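PDB 4TKO: EmrA from Aquifex aeolicus, which serves as the periplasmic adaptor of a major facilitator superfamily multidrug efflux pump and so probably helps carry xenobiotics out of the cell. Local coordinates for residues A[69-74]-A[201-206]. Residues are numbered along the deposited sequence; the frame is centred on the assembly and turned at random.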
loop_
_atom_site.group_PDB
_atom_site.type_symbol
_atom_site.label_atom_id
_atom_site.label_comp_id
_atom_site.label_asym_id
_atom_site.label_seq_id
_atom_site.Cartn_x
_atom_site.Cartn_y
_atom_site.Cartn_z
ATOM N N ALA A 69 -17.029 -5.036 3.586
ATOM C CA ALA A 69 -17.900 -4.560 4.660
ATOM C C ALA A 69 -17.465 -3.175 5.127
ATOM O O ALA A 69 -18.144 -2.530 5.931
ATOM C CB ALA A 69 -17.901 -5.536 5.831
ATOM N N LEU A 70 -16.318 -2.740 4.618
ATOM C CA LEU A 70 -15.789 -1.413 4.898
ATOM C C LEU A 70 -15.822 -0.573 3.627
ATOM O O LEU A 70 -15.433 0.591 3.629
ATOM C CB LEU A 70 -14.364 -1.499 5.457
ATOM C CG LEU A 70 -14.223 -1.197 6.956
ATOM C CD1 LEU A 70 -15.123 -2.100 7.790
ATOM C CD2 LEU A 70 -12.771 -1.298 7.413
ATOM N N LEU A 71 -16.277 -1.175 2.536
ATOM C CA LEU A 71 -16.553 -0.423 1.321
ATOM C C LEU A 71 -18.059 -0.179 1.245
ATOM O O LEU A 71 -18.541 0.623 0.441
ATOM C CB LEU A 71 -16.037 -1.163 0.082
ATOM C CG LEU A 71 -14.526 -1.084 -0.153
ATOM C CD1 LEU A 71 -14.163 -1.571 -1.549
ATOM C CD2 LEU A 71 -14.013 0.330 0.060
ATOM N N GLU A 72 -18.789 -0.887 2.104
ATOM C CA GLU A 72 -20.226 -0.709 2.247
ATOM C C GLU A 72 -20.502 0.242 3.399
ATOM O O GLU A 72 -21.624 0.341 3.898
ATOM C CB GLU A 72 -20.924 -2.052 2.469
ATOM C CG GLU A 72 -21.122 -2.838 1.184
ATOM C CD GLU A 72 -21.619 -1.960 0.042
ATOM O OE1 GLU A 72 -22.841 -1.709 -0.030
ATOM O OE2 GLU A 72 -20.785 -1.515 -0.778
ATOM N N LYS A 73 -19.453 0.926 3.829
ATOM C CA LYS A 73 -19.588 2.002 4.790
ATOM C C LYS A 73 -18.993 3.245 4.170
ATOM O O LYS A 73 -19.533 4.344 4.310
ATOM C CB LYS A 73 -18.891 1.674 6.110
ATOM C CG LYS A 73 -19.638 0.684 6.976
ATOM C CD LYS A 73 -19.317 0.905 8.448
ATOM C CE LYS A 73 -17.823 1.105 8.666
ATOM N NZ LYS A 73 -17.451 1.147 10.116
ATOM N N LYS A 74 -17.875 3.058 3.478
ATOM C CA LYS A 74 -17.215 4.159 2.803
ATOM C C LYS A 74 -18.192 4.847 1.853
ATOM O O LYS A 74 -18.359 6.064 1.909
ATOM C CB LYS A 74 -15.974 3.678 2.049
ATOM C CG LYS A 74 -15.374 4.739 1.151
ATOM C CD LYS A 74 -14.215 4.213 0.354
ATOM C CE LYS A 74 -13.802 5.189 -0.727
ATOM N NZ LYS A 74 -12.407 4.956 -1.193
ATOM N N GLU A 201 -8.444 4.477 6.068
ATOM C CA GLU A 201 -7.178 4.188 6.736
ATOM C C GLU A 201 -7.238 2.781 7.313
ATOM O O GLU A 201 -6.213 2.131 7.498
ATOM C CB GLU A 201 -6.870 5.204 7.842
ATOM C CG GLU A 201 -5.739 6.183 7.499
ATOM C CD GLU A 201 -4.369 5.513 7.382
ATOM O OE1 GLU A 201 -4.166 4.447 8.004
ATOM O OE2 GLU A 201 -3.494 6.057 6.665
ATOM N N GLU A 202 -8.451 2.322 7.599
ATOM C CA GLU A 202 -8.669 0.940 7.996
ATOM C C GLU A 202 -8.676 0.053 6.754
ATOM O O GLU A 202 -8.426 -1.151 6.836
ATOM C CB GLU A 202 -9.973 0.792 8.783
ATOM C CG GLU A 202 -9.945 1.488 10.143
ATOM C CD GLU A 202 -11.030 1.003 11.095
ATOM O OE1 GLU A 202 -11.667 -0.037 10.808
ATOM O OE2 GLU A 202 -11.241 1.668 12.134
ATOM N N ILE A 203 -8.948 0.666 5.606
ATOM C CA ILE A 203 -8.897 -0.023 4.322
ATOM C C ILE A 203 -7.466 -0.106 3.812
ATOM O O ILE A 203 -7.065 -1.093 3.204
ATOM C CB ILE A 203 -9.762 0.681 3.263
ATOM C CG1 ILE A 203 -11.232 0.331 3.471
ATOM C CG2 ILE A 203 -9.322 0.283 1.868
ATOM C CD1 ILE A 203 -12.136 0.894 2.409
ATOM N N LYS A 204 -6.697 0.945 4.061
ATOM C CA LYS A 204 -5.319 0.989 3.608
ATOM C C LYS A 204 -4.536 -0.137 4.272
ATOM O O LYS A 204 -3.678 -0.756 3.652
ATOM C CB LYS A 204 -4.690 2.348 3.926
ATOM C CG LYS A 204 -3.419 2.656 3.150
ATOM C CD LYS A 204 -2.643 3.789 3.808
ATOM C CE LYS A 204 -1.415 4.184 2.997
ATOM N NZ LYS A 204 -0.656 5.308 3.637
ATOM N N SER A 205 -4.847 -0.405 5.536
ATOM C CA SER A 205 -4.113 -1.408 6.297
ATOM C C SER A 205 -4.668 -2.806 6.033
ATOM O O SER A 205 -3.991 -3.804 6.281
ATOM C CB SER A 205 -4.159 -1.098 7.796
ATOM O OG SER A 205 -5.333 -1.628 8.384
ATOM N N LEU A 206 -5.901 -2.874 5.536
ATOM C CA LEU A 206 -6.495 -4.154 5.172
ATOM C C LEU A 206 -5.969 -4.632 3.834
ATOM O O LEU A 206 -5.761 -5.823 3.636
ATOM C CB LEU A 206 -8.016 -4.069 5.117
ATOM C CG LEU A 206 -8.733 -4.564 6.368
ATOM C CD1 LEU A 206 -10.174 -4.944 6.041
ATOM C CD2 LEU A 206 -7.978 -5.725 6.975
#
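Part of the long helical hairpin of a membrane fusion protein, this contact joins the two arms of a predicted coiled coil: residues 71-74 form a short, weakly bonded helix, and residues 201-206 lie on helix 202-218. No hydrogen bond crosses between them, and the contact is mainly apolar. Ile203, the buried residue of the set, points its CB at the other arm and lies beside Leu70, the CA atoms of the two being 7.1 Å apart. Its CG1 is anti to the carbonyl carbon (chi1 -79°) and the chain is extended beyond it (chi2 -175°), which carries CD1 outward among Leu70, Leu71 and Lys74. CG1 meets Leu70 CB at 4.1 Å, near the root of the leucine. The ethyl arm of this beta-branched residue suits the place, since it runs past Leu70 CB and brings CD1 to 3.5 Å from the carbonyl O of Leu70. Leu71 leaves its backbone pointing to one side, yet the end of its chain swings towards Ile203, the two side chains crossing at about a right angle with Leu71 CG 4.0 Å from Ile203 CD1. At the edge the methylene chain of Lys74 adds a looser apolar touch, its CD 4.4 Å from Ile203 CD1; its amino group makes a long, weak ion pair with Glu200. Glu202, an exposed residue, likewise serves two needs: its aliphatic root faces the other arm, while its chain, extended beyond CG, places OE1 5.9 Å from Lys73 NZ, where opposite charges may attract weakly. Leu70 crosses this glutamate almost perpendicularly, and its CD2 methyl lies 3.8 Å from both CB and OE1 of Glu202.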